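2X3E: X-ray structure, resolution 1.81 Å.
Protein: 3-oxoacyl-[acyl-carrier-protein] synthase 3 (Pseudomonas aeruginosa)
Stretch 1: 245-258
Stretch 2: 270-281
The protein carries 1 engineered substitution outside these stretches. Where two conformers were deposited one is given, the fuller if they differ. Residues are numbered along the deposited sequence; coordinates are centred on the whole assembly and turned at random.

Stretch 1, residues 245-258: HHLVPHQANTRILA
Stretch 2 270-281: RVVSNIAEVGNT

R270, in a 3-10 turn (phi/psi -79/-11), opens the contact: its O accepts a nearly linear hydrogen bond from L247 N (3.1 Å, 174°), and a water lying 3.0 Å from R270 O and 2.9 Å from H246 ND1 joins the two residues. V271 (-81/122, chi1 t) forms the single, parallel beta bridge, its CA 4.8 Å from L247 CA. Its CA also approaches L247 O (3.3 Å) as a CA-H...O contact, while CG1 packs on P249 CD (3.7 Å) and L257 CB (4.1 Å). V272 (-82/122, chi1 t) completes the bridge with N to L247 O at 2.9 Å; its CB points toward stretch 1, and CG2 meets V248 CG2 at 3.8 Å.

Beyond the strand, which ends at P249, the folded side chain of Q251 (m, m, chi3 -64°) replaces backbone pairing. Q251 NE2 donates to V272 O (3.1 Å) and to P249 O (2.9 Å); Q251 OE1 accepts from S273 OG and from N274 N, each at 3.1 Å. The helix 275-278 follows. I275 (t, t) has its CA-to-CB bond toward stretch 1, with CD1 reaching N253 CA (3.4 Å) and CG2 reaching L257 CD1 (4.0 Å). G279 leaves the helix with positive phi (69/-162). N280 (chi1 t) then turns back: ND2 donates to A252 O (3.1 Å), and OD1 lies at the H250 ring edge, 3.1 Å from H250 CE1.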

ATOM      1  N   HIS A 245     -25.288  -6.031  16.260  1.00 20.99           N
ATOM      2  CA  HIS A 245     -25.862  -7.262  15.726  1.00 21.33           C
ATOM      3  C   HIS A 245     -24.760  -8.199  15.242  1.00 19.97           C
ATOM      4  O   HIS A 245     -24.865  -9.415  15.404  1.00 19.67           O
ATOM      5  CB  HIS A 245     -26.815  -6.970  14.560  1.00 22.24           C
ATOM      6  CG  HIS A 245     -28.099  -6.318  14.970  1.00 24.30           C
ATOM      7  ND1 HIS A 245     -28.264  -4.950  14.994  1.00 25.27           N
ATOM      8  CD2 HIS A 245     -29.283  -6.848  15.358  1.00 27.44           C
ATOM      9  CE1 HIS A 245     -29.492  -4.663  15.387  1.00 27.29           C
ATOM     10  NE2 HIS A 245     -30.133  -5.797  15.614  1.00 28.35           N
ATOM     11  N   HIS A 246     -23.724  -7.622  14.635  1.00 18.18           N
ATOM     12  CA  HIS A 246     -22.669  -8.394  13.974  1.00 17.48           C
ATOM     13  C   HIS A 246     -21.278  -7.855  14.270  1.00 16.31           C
ATOM     14  O   HIS A 246     -20.975  -6.694  13.997  1.00 16.40           O
ATOM     15  CB  HIS A 246     -22.874  -8.394  12.457  1.00 17.58           C
ATOM     16  CG  HIS A 246     -24.271  -8.723  12.040  1.00 18.08           C
ATOM     17  ND1 HIS A 246     -24.838  -9.957  12.260  1.00 18.46           N
ATOM     18  CD2 HIS A 246     -25.209  -7.980  11.408  1.00 18.69           C
ATOM     19  CE1 HIS A 246     -26.075  -9.957  11.798  1.00 19.99           C
ATOM     20  NE2 HIS A 246     -26.324  -8.771  11.272  1.00 19.20           N
ATOM     21  N   LEU A 247     -20.434  -8.712  14.829  1.00 16.00           N
ATOM     22  CA  LEU A 247     -19.021  -8.426  14.989  1.00 15.05           C
ATOM     23  C   LEU A 247     -18.254  -9.354  14.051  1.00 14.82           C
ATOM     24  O   LEU A 247     -18.381 -10.581  14.147  1.00 15.57           O
ATOM     25  CB  LEU A 247     -18.581  -8.669  16.429  1.00 15.24           C
ATOM     26  CG  LEU A 247     -17.119  -8.327  16.747  1.00 14.93           C
ATOM     27  CD1 LEU A 247     -16.803  -6.873  16.430  1.00 14.43           C
ATOM     28  CD2 LEU A 247     -16.827  -8.649  18.216  1.00 15.82           C
ATOM     29  N   VAL A 248     -17.484  -8.767  13.143  1.00 14.34           N
ATOM     30  CA  VAL A 248     -16.713  -9.525  12.160  1.00 14.46           C
ATOM     31  C   VAL A 248     -15.227  -9.227  12.355  1.00 14.35           C
ATOM     32  O   VAL A 248     -14.686  -8.288  11.775  1.00 14.39           O
ATOM     33  CB  VAL A 248     -17.120  -9.196  10.714  1.00 14.30           C
ATOM     34  CG1 VAL A 248     -16.509 -10.217   9.769  1.00 13.87           C
ATOM     35  CG2 VAL A 248     -18.627  -9.186  10.573  1.00 15.06           C
ATOM     36  N   PRO A 249     -14.567 -10.011  13.211  1.00 15.10           N
ATOM     37  CA  PRO A 249     -13.151  -9.814  13.464  1.00 15.07           C
ATOM     38  C   PRO A 249     -12.252 -10.529  12.454  1.00 15.32           C
ATOM     39  O   PRO A 249     -12.671 -11.486  11.788  1.00 15.39           O
ATOM     40  CB  PRO A 249     -12.970 -10.431  14.848  1.00 15.73           C
ATOM     41  CG  PRO A 249     -13.991 -11.463  14.918  1.00 17.04           C
ATOM     42  CD  PRO A 249     -15.162 -10.970  14.156  1.00 15.68           C
ATOM     43  N   HIS A 250     -11.015 -10.065  12.358  1.00 15.16           N
ATOM     44  CA  HIS A 250      -9.976 -10.843  11.723  1.00 15.30           C
ATOM     45  C   HIS A 250      -9.955 -12.209  12.398  1.00 15.97           C
ATOM     46  O   HIS A 250      -9.925 -12.308  13.630  1.00 16.84           O
ATOM     47  CB  HIS A 250      -8.617 -10.138  11.857  1.00 15.49           C
ATOM     48  CG  HIS A 250      -7.444 -11.042  11.645  1.00 14.99           C
ATOM     49  ND1 HIS A 250      -7.321 -11.843  10.530  1.00 14.71           N
ATOM     50  CD2 HIS A 250      -6.345 -11.274  12.401  1.00 14.35           C
ATOM     51  CE1 HIS A 250      -6.198 -12.536  10.615  1.00 15.37           C
ATOM     52  NE2 HIS A 250      -5.586 -12.207  11.738  1.00 14.00           N
ATOM     53  N   GLN A 251      -9.980 -13.259  11.588  1.00 16.28           N
ATOM     54  CA  GLN A 251     -10.093 -14.624  12.078  1.00 16.89           C
ATOM     55  C   GLN A 251      -8.712 -15.133  12.519  1.00 18.07           C
ATOM     56  O   GLN A 251      -8.111 -15.996  11.875  1.00 18.66           O
ATOM     57  CB  GLN A 251     -10.708 -15.520  10.995  1.00 17.26           C
ATOM     58  CG  GLN A 251     -12.028 -14.971  10.394  1.00 16.55           C
ATOM     59  CD  GLN A 251     -13.244 -15.218  11.262  1.00 16.56           C
ATOM     60  OE1 GLN A 251     -13.617 -16.366  11.495  1.00 18.05           O
ATOM     61  NE2 GLN A 251     -13.883 -14.138  11.734  1.00 15.34           N
ATOM     62  N   ALA A 252      -8.231 -14.595  13.639  1.00 18.39           N
ATOM     63  CA  ALA A 252      -6.848 -14.803  14.080  1.00 19.50           C
ATOM     64  C   ALA A 252      -6.612 -16.231  14.565  1.00 21.44           C
ATOM     65  O   ALA A 252      -5.600 -16.852  14.229  1.00 21.70           O
ATOM     66  CB  ALA A 252      -6.489 -13.803  15.169  1.00 18.93           C
ATOM     67  N   ASN A 253      -7.538 -16.711  15.390  1.00 22.27           N
ATOM     68  CA  ASN A 253      -7.545 -18.088  15.871  0.50 24.16           C
ATOM     69  C   ASN A 253      -8.934 -18.404  16.433  1.00 24.29           C
ATOM     70  O   ASN A 253      -9.740 -17.499  16.616  1.00 23.72           O
ATOM     71  CB  ASN A 253      -6.472 -18.268  16.947  0.50 25.23           C
ATOM     72  CG  ASN A 253      -5.919 -19.670  16.984  0.50 27.49           C
ATOM     73  OD1 ASN A 253      -6.494 -20.588  16.403  0.50 28.50           O
ATOM     74  ND2 ASN A 253      -4.794 -19.848  17.669  0.50 29.57           N
ATOM     75  N   THR A 254      -9.206 -19.664  16.750  1.00 26.47           N
ATOM     76  CA  THR A 254     -10.527 -20.002  17.282  1.00 27.59           C
ATOM     77  C   THR A 254     -10.808 -19.341  18.633  1.00 27.48           C
ATOM     78  O   THR A 254     -11.848 -18.699  18.810  1.00 27.33           O
ATOM     79  CB  THR A 254     -10.725 -21.510  17.387  1.00 29.37           C
ATOM     80  OG1 THR A 254     -10.808 -22.058  16.067  1.00 30.63           O
ATOM     81  CG2 THR A 254     -12.014 -21.832  18.143  1.00 30.85           C
ATOM     82  N   ARG A 255      -9.879 -19.470  19.571  1.00 28.34           N
ATOM     83  CA  ARG A 255     -10.091 -18.923  20.913  1.00 28.70           C
ATOM     84  C   ARG A 255     -10.224 -17.400  20.935  1.00 26.81           C
ATOM     85  O   ARG A 255     -10.991 -16.857  21.730  1.00 26.29           O
ATOM     86  CB  ARG A 255      -8.971 -19.354  21.860  1.00 30.59           C
ATOM     87  CG  ARG A 255      -8.980 -20.836  22.190  1.00 34.28           C
ATOM     88  CD  ARG A 255      -8.454 -21.103  23.600  1.00 38.38           C
ATOM     89  NE  ARG A 255      -7.727 -22.369  23.686  1.00 42.17           N
ATOM     90  CZ  ARG A 255      -6.462 -22.549  23.303  1.00 43.89           C
ATOM     91  NH1 ARG A 255      -5.751 -21.545  22.791  1.00 43.33           N
ATOM     92  NH2 ARG A 255      -5.900 -23.747  23.431  1.00 46.19           N
ATOM     93  N   ILE A 256      -9.492 -16.717  20.056  1.00 25.41           N
ATOM     94  CA  ILE A 256      -9.462 -15.251  20.063  1.00 24.32           C
ATOM     95  C   ILE A 256     -10.837 -14.639  19.788  1.00 23.34           C
ATOM     96  O   ILE A 256     -11.206 -13.628  20.393  1.00 22.77           O
ATOM     97  CB  ILE A 256      -8.396 -14.702  19.068  1.00 23.63           C
ATOM     98  CG1 ILE A 256      -6.991 -14.964  19.620  1.00 25.19           C
ATOM     99  CG2 ILE A 256      -8.577 -13.206  18.826  1.00 22.21           C
ATOM    100  CD1 ILE A 256      -5.893 -14.867  18.587  1.00 25.92           C
ATOM    101  N   LEU A 257     -11.607 -15.269  18.906  1.00 23.24           N
ATOM    102  CA  LEU A 257     -12.894 -14.721  18.481  1.00 22.71           C
ATOM    103  C   LEU A 257     -13.892 -14.652  19.644  1.00 23.07           C
ATOM    104  O   LEU A 257     -14.464 -13.598  19.912  1.00 22.28           O
ATOM    105  CB  LEU A 257     -13.460 -15.543  17.315  1.00 23.35           C
ATOM    106  CG  LEU A 257     -12.588 -15.517  16.053  1.00 23.86           C
ATOM    107  CD1 LEU A 257     -13.026 -16.554  15.033  1.00 25.78           C
ATOM    108  CD2 LEU A 257     -12.622 -14.155  15.445  1.00 23.81           C
ATOM    109  N   ALA A 258     -14.079 -15.770  20.342  1.00 19.40           N
ATOM    110  CA  ALA A 258     -14.939 -15.792  21.528  1.00 19.78           C
ATOM    111  C   ALA A 258     -14.388 -14.938  22.676  1.00 19.55           C
ATOM    112  O   ALA A 258     -15.161 -14.354  23.435  1.00 19.70           O
ATOM    113  CB  ALA A 258     -15.169 -17.218  21.998  1.00 20.61           C
ATOM    114  N   ARG A 270     -23.024 -13.704  18.073  1.00 20.67           N
ATOM    115  CA  ARG A 270     -22.999 -12.514  17.225  1.00 20.17           C
ATOM    116  C   ARG A 270     -21.668 -12.312  16.498  1.00 19.31           C
ATOM    117  O   ARG A 270     -21.574 -11.463  15.611  1.00 19.12           O
ATOM    118  CB  ARG A 270     -23.319 -11.269  18.043  1.00 20.26           C
ATOM    119  CG  ARG A 270     -24.689 -11.311  18.662  1.00 20.92           C
ATOM    120  CD  ARG A 270     -25.064  -9.981  19.245  1.00 21.50           C
ATOM    121  NE  ARG A 270     -26.223 -10.086  20.127  1.00 21.84           N
ATOM    122  CZ  ARG A 270     -26.767  -9.063  20.780  1.00 23.02           C
ATOM    123  NH1 ARG A 270     -26.271  -7.837  20.648  1.00 22.42           N
ATOM    124  NH2 ARG A 270     -27.817  -9.265  21.565  1.00 23.32           N
ATOM    125  N   VAL A 271     -20.642 -13.072  16.873  1.00 19.07           N
ATOM    126  CA  VAL A 271     -19.369 -13.026  16.162  1.00 18.64           C
ATOM    127  C   VAL A 271     -19.478 -13.891  14.907  1.00 19.02           C
ATOM    128  O   VAL A 271     -19.794 -15.084  14.992  1.00 19.65           O
ATOM    129  CB  VAL A 271     -18.198 -13.514  17.042  1.00 18.61           C
ATOM    130  CG1 VAL A 271     -16.884 -13.459  16.265  1.00 18.28           C
ATOM    131  CG2 VAL A 271     -18.115 -12.667  18.312  1.00 18.65           C
ATOM    132  N   VAL A 272     -19.238 -13.284  13.750  1.00 18.87           N
ATOM    133  CA  VAL A 272     -19.277 -13.993  12.470  1.00 19.42           C
ATOM    134  C   VAL A 272     -17.942 -14.703  12.283  1.00 19.89           C
ATOM    135  O   VAL A 272     -16.892 -14.056  12.290  1.00 19.74           O
ATOM    136  CB  VAL A 272     -19.520 -13.032  11.284  1.00 19.12           C
ATOM    137  CG1 VAL A 272     -19.597 -13.808   9.958  1.00 19.34           C
ATOM    138  CG2 VAL A 272     -20.783 -12.220  11.504  1.00 19.72           C
ATOM    139  N   SER A 273     -17.981 -16.025  12.126  1.00 20.78           N
ATOM    140  CA  SER A 273     -16.761 -16.827  12.069  1.00 21.48           C
ATOM    141  C   SER A 273     -16.863 -18.041  11.142  1.00 21.65           C
ATOM    142  O   SER A 273     -17.811 -18.827  11.230  1.00 22.04           O
ATOM    143  CB  SER A 273     -16.391 -17.304  13.471  1.00 21.97           C
ATOM    144  OG  SER A 273     -15.263 -18.166  13.431  1.00 25.44           O
ATOM    145  N   ASN A 274     -15.868 -18.182  10.269  1.00 21.43           N
ATOM    146  CA  ASN A 274     -15.699 -19.381   9.449  1.00 21.95           C
ATOM    147  C   ASN A 274     -14.277 -19.934   9.524  1.00 21.95           C
ATOM    148  O   ASN A 274     -13.851 -20.685   8.648  1.00 22.40           O
ATOM    149  CB  ASN A 274     -16.074 -19.089   7.990  1.00 21.98           C
ATOM    150  CG  ASN A 274     -15.185 -18.034   7.351  1.00 22.29           C
ATOM    151  OD1 ASN A 274     -14.597 -17.201   8.035  1.00 21.72           O
ATOM    152  ND2 ASN A 274     -15.093 -18.065   6.029  1.00 24.18           N
ATOM    153  N   ILE A 275     -13.553 -19.593  10.588  1.00 21.71           N
ATOM    154  CA  ILE A 275     -12.143 -19.979  10.718  1.00 21.59           C
ATOM    155  C   ILE A 275     -11.939 -21.501  10.694  1.00 22.35           C
ATOM    156  O   ILE A 275     -10.892 -21.985  10.269  1.00 22.70           O
ATOM    157  CB  ILE A 275     -11.501 -19.354  11.991  1.00 21.58           C
ATOM    158  CG1 ILE A 275      -9.971 -19.398  11.894  1.00 21.81           C
ATOM    159  CG2 ILE A 275     -12.016 -20.034  13.266  1.00 21.61           C
ATOM    160  CD1 ILE A 275      -9.286 -18.642  12.990  1.00 22.75           C
ATOM    161  N   ALA A 276     -12.945 -22.252  11.131  1.00 22.50           N
ATOM    162  CA  ALA A 276     -12.885 -23.716  11.066  1.00 23.39           C
ATOM    163  C   ALA A 276     -12.785 -24.258   9.634  1.00 23.61           C
ATOM    164  O   ALA A 276     -12.139 -25.286   9.408  1.00 24.32           O
ATOM    165  CB  ALA A 276     -14.094 -24.326  11.777  1.00 23.90           C
ATOM    166  N   GLU A 277     -13.408 -23.556   8.679  1.00 23.34           N
ATOM    167  CA  GLU A 277     -13.497 -24.032   7.294  0.50 23.75           C
ATOM    168  C   GLU A 277     -12.419 -23.455   6.380  1.00 23.02           C
ATOM    169  O   GLU A 277     -12.071 -24.069   5.378  1.00 23.54           O
ATOM    170  CB  GLU A 277     -14.874 -23.718   6.699  0.50 24.04           C
ATOM    171  CG  GLU A 277     -16.032 -24.401   7.409  0.50 25.72           C
ATOM    172  CD  GLU A 277     -16.583 -23.565   8.544  0.50 26.55           C
ATOM    173  OE1 GLU A 277     -15.958 -22.540   8.875  0.50 27.07           O
ATOM    174  OE2 GLU A 277     -17.636 -23.928   9.109  0.50 28.22           O
ATOM    175  N   VAL A 278     -11.905 -22.274   6.714  1.00 21.59           N
ATOM    176  CA  VAL A 278     -10.936 -21.595   5.848  1.00 20.66           C
ATOM    177  C   VAL A 278      -9.610 -21.246   6.520  1.00 20.26           C
ATOM    178  O   VAL A 278      -8.672 -20.849   5.840  1.00 20.39           O
ATOM    179  CB  VAL A 278     -11.545 -20.306   5.223  1.00 20.07           C
ATOM    180  CG1 VAL A 278     -12.819 -20.638   4.461  1.00 19.53           C
ATOM    181  CG2 VAL A 278     -11.819 -19.235   6.282  1.00 18.60           C
ATOM    182  N   GLY A 279      -9.525 -21.400   7.837  1.00 19.85           N
ATOM    183  CA  GLY A 279      -8.333 -20.998   8.572  1.00 19.44           C
ATOM    184  C   GLY A 279      -8.166 -19.489   8.606  1.00 18.23           C
ATOM    185  O   GLY A 279      -9.113 -18.742   8.360  1.00 17.92           O
ATOM    186  N   ASN A 280      -6.950 -19.057   8.923  1.00 17.69           N
ATOM    187  CA  ASN A 280      -6.598 -17.647   9.037  1.00 16.66           C
ATOM    188  C   ASN A 280      -6.042 -17.196   7.695  1.00 15.88           C
ATOM    189  O   ASN A 280      -4.956 -17.616   7.304  1.00 16.04           O
ATOM    190  CB  ASN A 280      -5.560 -17.471  10.155  1.00 16.91           C
ATOM    191  CG  ASN A 280      -5.086 -16.034  10.320  1.00 16.64           C
ATOM    192  OD1 ASN A 280      -5.154 -15.232   9.395  1.00 14.66           O
ATOM    193  ND2 ASN A 280      -4.572 -15.717  11.505  1.00 17.50           N
ATOM    194  N   THR A 281      -6.803 -16.365   6.987  1.00 14.98           N
ATOM    195  CA  THR A 281      -6.440 -15.915   5.642  1.00 14.68           C
ATOM    196  C   THR A 281      -5.948 -14.457   5.615  1.00 14.35           C
ATOM    197  O   THR A 281      -5.905 -13.831   4.549  1.00 14.58           O
ATOM    198  CB  THR A 281      -7.629 -16.085   4.675  1.00 14.73           C
ATOM    199  OG1 THR A 281      -8.747 -15.321   5.141  1.00 14.15           O
ATOM    200  CG2 THR A 281      -8.035 -17.553   4.566  1.00 13.87           C
TER
HETATM  201  O   HOH W   1     -23.607 -12.205  13.590  1.00  9.51           O
HETATM  202  O   HOH W   2      -2.956 -13.508  12.435  1.00 10.48           O